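Local atomic coordinates of amine Dehydrogenase (Pseudomonas putida, PDB entry 1JMX), a protein that probably serves as the beta-propeller subunit of a three-chain amine dehydrogenase that oxidises primary amines and passes the electrons on through heme c. Residues L23-V28 against I70-C75; G103-A108 against K139-F144; G159-A164 against M171-G176; Q269-G272 against R276-K279; K289-D294 against A319-D324. One frame throughout, in Å; residues are numbered along the deposited sequence.

The five contacts follow one another along a chain that is half strand and without helix, folded as a beta-propeller of small antiparallel sheets. Contacts 1 and 5 are joints between neighbouring sheets; contacts 2, 3 and 4 lie within single sheets. Contacts 2 and 3 are close partners, their centres about 11 Å apart, and they touch where R142 and F144 reach the turn at V173-T175. Contacts 4 and 5 are closer, about 9 Å between centres, because strands 276-281 and 286-292 pair in one sheet. These two pairs stand on opposite sides of the chain's centre, the centres of contacts 2 and 5 about 40 Å apart, so the set samples the propeller around its ring.

Contact 1 (L23-V28 against I70-C75); sequences LHVVDV and IDLDTC
A buried apolar joint between two neighbouring sheets brings L23 and V25, on strand 22-27, against L72, in the turn that follows strand 66-71. Only carbon atoms meet across it. CD2 of L23 lies 3.9 Å from CD1 of L72, the two side chains crossing at about a right angle. Beside them CG2 of V25 approaches CG of L72 at 4.1 Å, so the leucine of the turn is touched at its branch point by one residue and at a methyl by the other. V25 offers this methyl because its CG2 stands anti to the carbonyl carbon (CG1 takes the place anti to the backbone N, chi1 -178°). The backbones stay well apart, with the CA atoms of V25 and L72 7.9 Å from each other, as expected where successive blades of a beta-propeller pack face to face rather than pair edges. A57 touches both L23 and L72, and I15 also packs on L72. The turn bearing L72 is braced from within: D71 OD2 accepts from D73 N at 3.1 Å, an Asx turn, and D71 OD1 receives T74 OG1 at 2.7 Å. Both donors come in from above the carboxylate plane. R55 forms salt bridges to D71 and D73, while the disulfide of C75 with C37 ties the end of this turn to strand 32-38 of the other sheet.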
# COMPACT_ATOMS: atom_id res chain seq x y z
N LEU B 23 -16.18 -17.28 20.09
CA LEU B 23 -16.08 -16.46 21.28
C LEU B 23 -15.69 -17.53 22.28
O LEU B 23 -16.41 -18.51 22.46
CB LEU B 23 -17.41 -15.82 21.66
CG LEU B 23 -17.42 -14.90 22.90
CD1 LEU B 23 -18.61 -13.97 22.84
CD2 LEU B 23 -17.44 -15.71 24.20
N HIS B 24 -14.51 -17.39 22.86
CA HIS B 24 -14.02 -18.36 23.82
C HIS B 24 -14.03 -17.81 25.22
O HIS B 24 -13.79 -16.62 25.43
CB HIS B 24 -12.60 -18.78 23.46
CG HIS B 24 -12.47 -19.34 22.08
ND1 HIS B 24 -11.87 -18.64 21.06
CD2 HIS B 24 -12.88 -20.51 21.55
CE1 HIS B 24 -11.91 -19.37 19.96
NE2 HIS B 24 -12.52 -20.50 20.23
N VAL B 25 -14.33 -18.67 26.17
CA VAL B 25 -14.33 -18.29 27.57
C VAL B 25 -13.09 -18.95 28.16
O VAL B 25 -12.90 -20.16 28.05
CB VAL B 25 -15.59 -18.78 28.31
CG1 VAL B 25 -15.56 -18.31 29.76
CG2 VAL B 25 -16.84 -18.26 27.63
N VAL B 26 -12.21 -18.13 28.72
CA VAL B 26 -10.99 -18.61 29.32
C VAL B 26 -11.12 -18.58 30.83
O VAL B 26 -11.51 -17.58 31.42
CB VAL B 26 -9.76 -17.75 28.89
CG1 VAL B 26 -8.52 -18.12 29.71
CG2 VAL B 26 -9.48 -17.94 27.41
N ASP B 27 -10.90 -19.73 31.45
CA ASP B 27 -10.95 -19.81 32.89
C ASP B 27 -9.59 -19.27 33.34
O ASP B 27 -8.56 -19.91 33.13
CB ASP B 27 -11.14 -21.26 33.33
CG ASP B 27 -11.19 -21.40 34.82
OD1 ASP B 27 -10.23 -21.94 35.41
OD2 ASP B 27 -12.18 -20.94 35.41
N VAL B 28 -9.60 -18.07 33.91
CA VAL B 28 -8.38 -17.42 34.36
C VAL B 28 -7.58 -18.17 35.43
O VAL B 28 -6.36 -18.07 35.46
CB VAL B 28 -8.69 -15.98 34.83
CG1 VAL B 28 -7.44 -15.31 35.42
CG2 VAL B 28 -9.21 -15.16 33.66
N ILE B 70 -24.65 -12.34 23.18
CA ILE B 70 -24.53 -13.78 23.36
C ILE B 70 -24.50 -14.10 24.85
O ILE B 70 -23.73 -13.50 25.60
CB ILE B 70 -23.22 -14.34 22.71
CG1 ILE B 70 -23.17 -14.03 21.21
CG2 ILE B 70 -23.12 -15.86 22.92
CD1 ILE B 70 -24.03 -14.93 20.35
N ASP B 71 -25.35 -15.03 25.28
CA ASP B 71 -25.37 -15.45 26.68
C ASP B 71 -24.28 -16.51 26.82
O ASP B 71 -24.40 -17.59 26.28
CB ASP B 71 -26.74 -16.04 27.03
CG ASP B 71 -26.72 -16.83 28.34
OD1 ASP B 71 -27.55 -17.74 28.48
OD2 ASP B 71 -25.89 -16.55 29.23
N LEU B 72 -23.23 -16.18 27.57
CA LEU B 72 -22.10 -17.08 27.78
C LEU B 72 -22.42 -18.44 28.42
O LEU B 72 -21.74 -19.43 28.14
CB LEU B 72 -21.01 -16.37 28.58
CG LEU B 72 -19.92 -15.62 27.81
CD1 LEU B 72 -20.46 -14.93 26.57
CD2 LEU B 72 -19.26 -14.62 28.74
N ASP B 73 -23.41 -18.48 29.31
CA ASP B 73 -23.79 -19.72 29.98
C ASP B 73 -24.37 -20.77 29.04
O ASP B 73 -24.29 -21.96 29.32
CB ASP B 73 -24.81 -19.47 31.09
CG ASP B 73 -24.19 -18.90 32.36
OD1 ASP B 73 -22.95 -18.85 32.48
OD2 ASP B 73 -24.96 -18.51 33.25
N THR B 74 -24.94 -20.33 27.93
CA THR B 74 -25.57 -21.25 27.00
C THR B 74 -25.13 -21.04 25.55
O THR B 74 -25.47 -21.85 24.68
CB THR B 74 -27.12 -21.10 27.04
OG1 THR B 74 -27.48 -19.77 26.65
CG2 THR B 74 -27.65 -21.37 28.46
N CYS B 75 -24.39 -19.97 25.30
CA CYS B 75 -23.94 -19.60 23.96
C CYS B 75 -25.10 -19.14 23.08
O CYS B 75 -24.98 -19.15 21.86
CB CYS B 75 -23.22 -20.76 23.27
SG CYS B 75 -21.59 -21.18 23.94

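Contact 2 (G103-A108 against K139-F144)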
# COMPACT_ATOMS: atom_id res chain seq x y z
N GLY B 103 -27.60 -2.08 31.66
CA GLY B 103 -27.68 -3.08 30.61
C GLY B 103 -28.97 -3.13 29.82
O GLY B 103 -29.27 -4.15 29.19
N LYS B 104 -29.73 -2.04 29.83
CA LYS B 104 -31.01 -1.98 29.12
C LYS B 104 -30.95 -1.39 27.72
O LYS B 104 -31.87 -1.56 26.94
CB LYS B 104 -32.05 -1.24 29.98
CG LYS B 104 -32.53 -2.06 31.18
CD LYS B 104 -33.21 -1.20 32.25
CE LYS B 104 -34.38 -0.42 31.67
NZ LYS B 104 -34.85 0.64 32.60
N GLU B 105 -29.89 -0.66 27.42
CA GLU B 105 -29.74 -0.08 26.09
C GLU B 105 -28.32 -0.28 25.58
O GLU B 105 -27.39 -0.45 26.37
CB GLU B 105 -30.01 1.43 26.09
CG GLU B 105 -31.25 1.85 26.82
CD GLU B 105 -31.65 3.27 26.49
OE1 GLU B 105 -30.86 4.21 26.73
OE2 GLU B 105 -32.77 3.43 25.96
N VAL B 106 -28.18 -0.25 24.26
CA VAL B 106 -26.90 -0.38 23.59
C VAL B 106 -26.84 0.81 22.64
O VAL B 106 -27.80 1.12 21.94
CB VAL B 106 -26.78 -1.72 22.80
CG1 VAL B 106 -25.46 -1.76 22.02
CG2 VAL B 106 -26.85 -2.91 23.74
N TYR B 107 -25.71 1.52 22.66
CA TYR B 107 -25.51 2.68 21.81
C TYR B 107 -24.48 2.32 20.74
O TYR B 107 -23.60 1.50 20.96
CB TYR B 107 -25.01 3.86 22.65
CG TYR B 107 -25.74 4.01 23.96
CD1 TYR B 107 -25.15 3.59 25.16
CD2 TYR B 107 -27.03 4.53 24.01
CE1 TYR B 107 -25.84 3.65 26.35
CE2 TYR B 107 -27.73 4.60 25.20
CZ TYR B 107 -27.13 4.16 26.37
OH TYR B 107 -27.83 4.21 27.54
N ALA B 108 -24.61 2.93 19.58
CA ALA B 108 -23.69 2.67 18.49
C ALA B 108 -23.70 3.85 17.55
O ALA B 108 -24.76 4.34 17.18
CB ALA B 108 -24.11 1.41 17.74
N LYS B 139 -34.45 -2.47 16.66
CA LYS B 139 -34.36 -1.31 15.79
C LYS B 139 -34.21 -0.05 16.63
O LYS B 139 -34.50 -0.07 17.83
CB LYS B 139 -35.60 -1.24 14.89
CG LYS B 139 -35.49 -2.17 13.67
CD LYS B 139 -36.79 -2.29 12.91
CE LYS B 139 -36.59 -3.05 11.60
NZ LYS B 139 -35.84 -2.26 10.56
N PRO B 140 -33.70 1.05 16.04
CA PRO B 140 -33.50 2.31 16.76
C PRO B 140 -34.73 2.80 17.53
O PRO B 140 -35.83 2.89 16.97
CB PRO B 140 -33.13 3.28 15.64
CG PRO B 140 -32.41 2.43 14.68
CD PRO B 140 -33.26 1.18 14.63
N VAL B 141 -34.54 3.05 18.83
CA VAL B 141 -35.62 3.57 19.66
C VAL B 141 -35.38 5.06 19.87
O VAL B 141 -36.26 5.78 20.33
CB VAL B 141 -35.73 2.84 21.03
CG1 VAL B 141 -36.13 1.39 20.82
CG2 VAL B 141 -34.43 2.94 21.83
N ARG B 142 -34.21 5.53 19.45
CA ARG B 142 -33.83 6.93 19.58
C ARG B 142 -32.57 7.12 18.74
O ARG B 142 -31.74 6.22 18.67
CB ARG B 142 -33.50 7.21 21.05
CG ARG B 142 -33.86 8.59 21.55
CD ARG B 142 -33.43 8.73 23.01
NE ARG B 142 -33.81 7.56 23.78
CZ ARG B 142 -32.98 6.86 24.55
NH1 ARG B 142 -31.72 7.20 24.69
NH2 ARG B 142 -33.42 5.76 25.13
N THR B 143 -32.45 8.24 18.05
CA THR B 143 -31.26 8.53 17.26
C THR B 143 -30.92 10.01 17.29
O THR B 143 -31.81 10.85 17.28
CB THR B 143 -31.28 7.93 15.79
OG1 THR B 143 -30.97 8.94 14.82
CG2 THR B 143 -32.59 7.29 15.45
N PHE B 144 -29.63 10.30 17.39
CA PHE B 144 -29.16 11.67 17.46
C PHE B 144 -28.03 11.87 16.48
O PHE B 144 -27.44 10.91 16.00
CB PHE B 144 -28.60 11.97 18.85
CG PHE B 144 -29.50 11.58 19.97
CD1 PHE B 144 -29.32 10.37 20.63
CD2 PHE B 144 -30.51 12.43 20.40
CE1 PHE B 144 -30.13 10.01 21.72
CE2 PHE B 144 -31.32 12.09 21.48
CZ PHE B 144 -31.13 10.88 22.14
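E105 reaches across to R142 from the start of strand 105-115, over the strand 126-131 that runs between theirs. From CB, its chain leaves with CG anti to the carbonyl carbon (chi1 -47°) and stays extended beyond, passing V129 of the middle strand, which R142 also touches. CD of E105 comes within 3.3 Å of R142 NH2. At the tip the two oxygens part company. OE2 of E105 takes the salt bridge, with R142 NH2 at 2.6 Å, although the bond is bent and weak (128° at the hydrogen); CG2 of V141 stands near the same oxygen. OE1 of E105 lies in plane at the guanidinium edge but farther off, 3.4 Å from R142 NH2, and has a long, weak ion pair with K174. Carboxylate and guanidinium are nearly coplanar, 28° apart. The other terminal nitrogen, NH1, makes a weak hydrogen bond to the carbonyl of V173. A leucine in place of R142 would probably leave the E105 carboxylate without its nearest countercharge and the V173 carbonyl without this weak donor. Such a salt bridge, reaching over a middle strand to join the strands on its two sides, is a surface feature of this antiparallel propeller sheet, whose long strand 105-115 leads on to the heme c pocket at L116-Y120.

Contact 3 (G159-A164 against M171-G176)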
# COMPACT_ATOMS: atom_id res chain seq x y z
N GLY B 159 -24.84 7.06 33.73
CA GLY B 159 -25.52 7.02 32.45
C GLY B 159 -24.95 7.87 31.32
O GLY B 159 -25.42 7.76 30.19
N SER B 160 -23.97 8.73 31.62
CA SER B 160 -23.34 9.57 30.60
C SER B 160 -22.49 8.75 29.63
O SER B 160 -21.91 7.74 30.01
CB SER B 160 -22.46 10.65 31.24
OG SER B 160 -23.27 11.66 31.81
N LEU B 161 -22.39 9.21 28.39
CA LEU B 161 -21.63 8.49 27.39
C LEU B 161 -20.39 9.27 26.96
O LEU B 161 -20.49 10.38 26.45
CB LEU B 161 -22.52 8.22 26.17
CG LEU B 161 -22.10 7.18 25.13
CD1 LEU B 161 -22.18 5.79 25.74
CD2 LEU B 161 -23.00 7.27 23.91
N TYR B 162 -19.23 8.70 27.25
CA TYR B 162 -17.96 9.31 26.86
C TYR B 162 -17.64 8.82 25.47
O TYR B 162 -17.55 7.62 25.22
CB TYR B 162 -16.87 8.99 27.87
CG TYR B 162 -17.05 9.82 29.11
CD1 TYR B 162 -17.68 9.30 30.24
CD2 TYR B 162 -16.66 11.16 29.13
CE1 TYR B 162 -17.93 10.09 31.36
CE2 TYR B 162 -16.90 11.96 30.23
CZ TYR B 162 -17.53 11.42 31.34
OH TYR B 162 -17.76 12.22 32.44
N VAL B 163 -17.56 9.77 24.55
CA VAL B 163 -17.33 9.50 23.14
C VAL B 163 -15.97 9.98 22.64
O VAL B 163 -15.66 11.16 22.71
CB VAL B 163 -18.43 10.19 22.29
CG1 VAL B 163 -18.19 9.96 20.81
CG2 VAL B 163 -19.80 9.68 22.70
N ALA B 164 -15.18 9.05 22.11
CA ALA B 164 -13.88 9.38 21.57
C ALA B 164 -14.05 9.80 20.11
O ALA B 164 -14.56 9.03 19.29
CB ALA B 164 -12.94 8.18 21.68
N MET B 171 -21.64 12.80 26.53
CA MET B 171 -22.96 12.91 25.93
C MET B 171 -24.13 12.39 26.74
O MET B 171 -24.04 11.36 27.40
CB MET B 171 -22.93 12.22 24.56
CG MET B 171 -24.23 12.23 23.80
SD MET B 171 -24.02 11.45 22.22
CE MET B 171 -25.14 12.39 21.25
N ASP B 172 -25.22 13.16 26.69
CA ASP B 172 -26.47 12.83 27.35
C ASP B 172 -27.22 11.96 26.35
O ASP B 172 -27.59 12.43 25.28
CB ASP B 172 -27.26 14.11 27.62
CG ASP B 172 -28.50 13.88 28.46
OD1 ASP B 172 -28.84 14.77 29.26
OD2 ASP B 172 -29.14 12.82 28.34
N VAL B 173 -27.47 10.70 26.71
CA VAL B 173 -28.17 9.78 25.81
C VAL B 173 -29.68 10.00 25.68
O VAL B 173 -30.33 9.33 24.89
CB VAL B 173 -27.87 8.28 26.13
CG1 VAL B 173 -26.39 8.02 26.06
CG2 VAL B 173 -28.39 7.89 27.49
N LYS B 174 -30.23 10.94 26.45
CA LYS B 174 -31.66 11.26 26.40
C LYS B 174 -31.92 12.44 25.47
O LYS B 174 -32.84 12.41 24.65
CB LYS B 174 -32.22 11.57 27.79
CG LYS B 174 -32.60 10.35 28.63
CD LYS B 174 -31.44 9.35 28.67
CE LYS B 174 -31.77 8.10 29.46
NZ LYS B 174 -30.69 7.07 29.27
N THR B 175 -31.08 13.47 25.59
CA THR B 175 -31.21 14.68 24.78
C THR B 175 -30.25 14.68 23.59
O THR B 175 -30.45 15.40 22.61
CB THR B 175 -30.91 15.94 25.62
OG1 THR B 175 -29.51 15.97 25.96
CG2 THR B 175 -31.74 15.94 26.92
N GLY B 176 -29.19 13.89 23.71
CA GLY B 176 -28.20 13.82 22.65
C GLY B 176 -27.24 15.00 22.65
O GLY B 176 -26.39 15.10 21.76
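L161 lays its CB and one methyl against V173, crossing it at about a right angle. L161 CB is 3.9 Å and L161 CD2 4.1 Å from V173 CG1; with CG anti to the backbone N (chi1 -164°), the leucine's branch is carried to where CD2 also meets that methyl. The setting is the open end of a beta hairpin, strands 161-164 and 168-171, in a four-stranded antiparallel sheet of the propeller. There L161 and M171 form a hydrogen-bonded pair. L161 N donates to M171 O in the carbonyl plane, at 2.9 Å and 163°; in return M171 N donates to L161 O at 2.7 Å, tilted from the plane of that carbonyl. Since the two residues are directly opposed, their side chains emerge on the same face of the sheet. CB of L161 and CB of M171 sit 4.3 Å apart, and the rest of the methionine then leads away toward M146. V163, two residues along, adds CG2 to that face. M153 and A155 of the next strand pack on L161, and Y107 from a different sheet touches both L161 and V173, so the face is a buried interface between sheets. V173 is set in place by the turn beyond the hairpin, whose ends are joined by the backbone bond from G176 N to D172 O. Within it D172 makes an Asx turn: its OD2 accepts from K174 N at 2.9 Å, met on the anti side and 24° out of the carboxylate plane.

Contact 4 (Q269-G272 against R276-K279)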
# COMPACT_ATOMS: atom_id res chain seq x y z
N GLN B 269 2.56 1.86 37.59
CA GLN B 269 3.20 1.11 36.54
C GLN B 269 2.24 0.94 35.39
O GLN B 269 1.10 0.51 35.59
CB GLN B 269 3.64 -0.26 37.04
CG GLN B 269 4.60 -0.23 38.21
CD GLN B 269 4.99 -1.63 38.65
OE1 GLN B 269 4.21 -2.57 38.52
NE2 GLN B 269 6.21 -1.77 39.16
N ILE B 270 2.68 1.32 34.20
CA ILE B 270 1.89 1.17 32.99
C ILE B 270 2.64 0.23 32.03
O ILE B 270 3.86 0.33 31.87
CB ILE B 270 1.60 2.54 32.31
CG1 ILE B 270 0.60 2.35 31.17
CG2 ILE B 270 2.90 3.18 31.82
CD1 ILE B 270 0.14 3.62 30.54
N TYR B 271 1.90 -0.72 31.47
CA TYR B 271 2.45 -1.71 30.55
C TYR B 271 1.92 -1.52 29.14
O TYR B 271 0.72 -1.60 28.92
CB TYR B 271 2.08 -3.11 31.02
CG TYR B 271 2.59 -3.50 32.38
CD1 TYR B 271 3.43 -4.60 32.54
CD2 TYR B 271 2.20 -2.81 33.53
CE1 TYR B 271 3.87 -5.00 33.80
CE2 TYR B 271 2.64 -3.20 34.79
CZ TYR B 271 3.47 -4.30 34.92
OH TYR B 271 3.90 -4.71 36.16
N GLY B 272 2.82 -1.28 28.18
CA GLY B 272 2.43 -1.11 26.79
C GLY B 272 2.92 -2.29 25.97
O GLY B 272 3.87 -2.96 26.37
N ARG B 276 7.44 -5.35 21.59
CA ARG B 276 8.05 -5.62 22.89
C ARG B 276 7.00 -5.28 23.93
O ARG B 276 6.07 -4.51 23.67
CB ARG B 276 9.27 -4.72 23.15
CG ARG B 276 10.55 -5.15 22.47
CD ARG B 276 11.77 -4.62 23.23
NE ARG B 276 11.62 -3.22 23.59
CZ ARG B 276 12.49 -2.53 24.32
NH1 ARG B 276 13.59 -3.11 24.77
NH2 ARG B 276 12.25 -1.26 24.64
N LEU B 277 7.12 -5.88 25.11
CA LEU B 277 6.20 -5.59 26.20
C LEU B 277 7.04 -4.69 27.12
O LEU B 277 8.06 -5.13 27.63
CB LEU B 277 5.82 -6.87 26.94
CG LEU B 277 4.49 -6.99 27.71
CD1 LEU B 277 4.59 -8.16 28.69
CD2 LEU B 277 4.15 -5.73 28.47
N ALA B 278 6.65 -3.44 27.29
CA ALA B 278 7.41 -2.53 28.13
C ALA B 278 6.69 -2.19 29.43
O ALA B 278 5.47 -2.05 29.47
CB ALA B 278 7.77 -1.27 27.38
N LYS B 279 7.49 -2.02 30.49
CA LYS B 279 7.00 -1.71 31.82
C LYS B 279 7.56 -0.34 32.18
O LYS B 279 8.77 -0.15 32.20
CB LYS B 279 7.55 -2.77 32.79
CG LYS B 279 7.02 -2.71 34.19
CD LYS B 279 7.45 -3.96 34.94
CE LYS B 279 7.05 -3.88 36.41
NZ LYS B 279 7.35 -5.14 37.15
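The ring of Y271 carries K279 on one face and has L277 at its edge. CG of K279 sits 4.2 Å from the ring centroid, 24° off the normal and displaced toward the rim, a CH-pi contact. CD2 of L277 lies near the ring plane, and the same methyl reaches Y271 CB at 4.2 Å. F302, from a different sheet, meets the ring in an edge-to-face stack. The lysine can follow the tyrosine along its length because its CG is anti to the backbone N (chi1 -173°) and every later torsion is extended; the two side chains run side by side, pointing the same way. CE of K279 comes within 3.3 Å of Y271 OH and 3.6 Å of NE2 of Q269, whose side chain runs obliquely across the lysine. The polar ends of both Y271 and K279 are hydrogen-bonded to one acceptor, the carbonyl oxygen of P323. Replacing K279 by an alanine would probably uncover this face of the Y271 ring and deprive the P323 carbonyl of its ammonium donor.

Beneath these side chains the backbones form an antiparallel beta hairpin, the segment axes 170° apart. Y271 and K279 are a non-hydrogen-bonded pair. G272 and A278 are the hydrogen-bonded one, with G272 N to A278 O and A278 N to G272 O both 3.0 Å. Strands 269-274 and 276-281 are the middle two of a four-stranded sheet, flanked by 257-262 and 286-292, while L309 of the adjoining sheet packs on Y271 and L277.

Contact 5 (K289-D294 against A319-D324); sequences KAANLD and AVFNPD
Strand 286-292 and strand 317-322 approach without pairing, in roughly opposite senses: A291 faces F321 with CA atoms 9.9 Å apart, and L293 faces A319 at 8.9 Å. That separation is one of sheet against sheet, the first strand being the outermost of its sheet and the second an inner strand of the next. Side chains therefore do all the bridging, and F321 does most of it. Its ring reaches into the space between the backbones, and two neighbouring rim carbons make the contact. CZ of F321 lies 3.9 Å from CD2 of L293, and CE2 of the same ring is 4.1 Å from CB of A291. Both methyls approach obliquely, neither squarely over the ring nor in its plane. L293 delivers its methyl although its CB bond does not point at the other strand: CG is anti to the carbonyl carbon (chi1 -51°), which swings the branch toward the phenyl group. On its own strand F321 has A319 CB at the ring edge, in plane. L277 and L311, one from each sheet, also pack on F321, and both touch L293 as well. Apolar packing of this kind between adjacent blades is characteristic of beta-propellers. Polar links surround it: K289 NZ bonds to the carbonyl of T325, and D294 forms a salt bridge with K328. Across the contact itself only carbon meets carbon, so cohesion here rests on shape and the burial of F321 and L293, while the directional bonds between the two sheets lie around that core.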
# COMPACT_ATOMS: atom_id res chain seq x y z
N LYS B 289 11.51 -1.95 32.66
CA LYS B 289 11.86 -3.22 32.02
C LYS B 289 11.07 -3.52 30.75
O LYS B 289 9.90 -3.15 30.62
CB LYS B 289 11.68 -4.38 33.00
CG LYS B 289 12.26 -5.70 32.53
CD LYS B 289 12.25 -6.69 33.68
CE LYS B 289 12.87 -8.02 33.30
NZ LYS B 289 12.84 -8.96 34.46
N ALA B 290 11.71 -4.21 29.81
CA ALA B 290 11.09 -4.58 28.55
C ALA B 290 11.36 -6.06 28.31
O ALA B 290 12.39 -6.60 28.73
CB ALA B 290 11.65 -3.74 27.42
N ALA B 291 10.40 -6.74 27.69
CA ALA B 291 10.55 -8.16 27.39
C ALA B 291 10.30 -8.40 25.91
O ALA B 291 9.46 -7.73 25.30
CB ALA B 291 9.57 -8.98 28.23
N ASN B 292 11.08 -9.31 25.33
CA ASN B 292 10.93 -9.67 23.91
C ASN B 292 9.80 -10.68 23.78
O ASN B 292 9.63 -11.55 24.63
CB ASN B 292 12.23 -10.24 23.34
CG ASN B 292 13.34 -9.22 23.31
OD1 ASN B 292 13.10 -8.02 23.08
ND2 ASN B 292 14.56 -9.67 23.56
N LEU B 293 9.02 -10.55 22.71
CA LEU B 293 7.88 -11.42 22.46
C LEU B 293 8.16 -12.46 21.38
O LEU B 293 9.09 -12.33 20.60
CB LEU B 293 6.68 -10.57 22.05
CG LEU B 293 6.35 -9.40 22.98
CD1 LEU B 293 5.32 -8.51 22.35
CD2 LEU B 293 5.86 -9.93 24.31
N ASP B 294 7.32 -13.50 21.35
CA ASP B 294 7.44 -14.56 20.36
C ASP B 294 6.98 -14.04 19.00
O ASP B 294 7.31 -14.60 17.96
CB ASP B 294 6.60 -15.78 20.77
CG ASP B 294 7.17 -16.51 21.99
OD1 ASP B 294 8.15 -16.04 22.62
OD2 ASP B 294 6.62 -17.58 22.32
N ALA B 319 -0.51 -14.97 25.41
CA ALA B 319 0.73 -15.14 26.14
C ALA B 319 0.37 -14.74 27.57
O ALA B 319 -0.37 -13.79 27.78
CB ALA B 319 1.82 -14.22 25.58
N VAL B 320 0.81 -15.53 28.55
CA VAL B 320 0.53 -15.21 29.94
C VAL B 320 1.86 -14.80 30.56
O VAL B 320 2.82 -15.55 30.51
CB VAL B 320 -0.06 -16.40 30.73
CG1 VAL B 320 -0.43 -15.95 32.14
CG2 VAL B 320 -1.29 -16.95 30.03
N PHE B 321 1.89 -13.60 31.11
CA PHE B 321 3.08 -13.05 31.73
C PHE B 321 2.94 -12.79 33.21
O PHE B 321 1.84 -12.59 33.73
CB PHE B 321 3.45 -11.71 31.07
CG PHE B 321 4.30 -11.84 29.86
CD1 PHE B 321 3.78 -12.34 28.67
CD2 PHE B 321 5.64 -11.44 29.89
CE1 PHE B 321 4.58 -12.45 27.53
CE2 PHE B 321 6.44 -11.54 28.75
CZ PHE B 321 5.91 -12.05 27.58
N ASN B 322 4.08 -12.83 33.90
CA ASN B 322 4.14 -12.51 35.31
C ASN B 322 4.50 -11.04 35.16
O ASN B 322 5.53 -10.72 34.57
CB ASN B 322 5.29 -13.25 35.99
CG ASN B 322 5.44 -12.88 37.45
OD1 ASN B 322 5.69 -11.73 37.79
ND2 ASN B 322 5.27 -13.86 38.32
N PRO B 323 3.64 -10.13 35.65
CA PRO B 323 3.95 -8.71 35.52
C PRO B 323 5.16 -8.20 36.32
O PRO B 323 5.77 -7.20 35.94
CB PRO B 323 2.64 -8.04 35.94
CG PRO B 323 2.10 -8.99 36.95
CD PRO B 323 2.35 -10.34 36.32
N ASP B 324 5.50 -8.89 37.40
CA ASP B 324 6.64 -8.49 38.24
C ASP B 324 7.96 -8.82 37.56
O ASP B 324 8.81 -7.94 37.39
CB ASP B 324 6.58 -9.18 39.61
CG ASP B 324 5.29 -8.89 40.35
OD1 ASP B 324 4.91 -7.71 40.45
OD2 ASP B 324 4.66 -9.87 40.82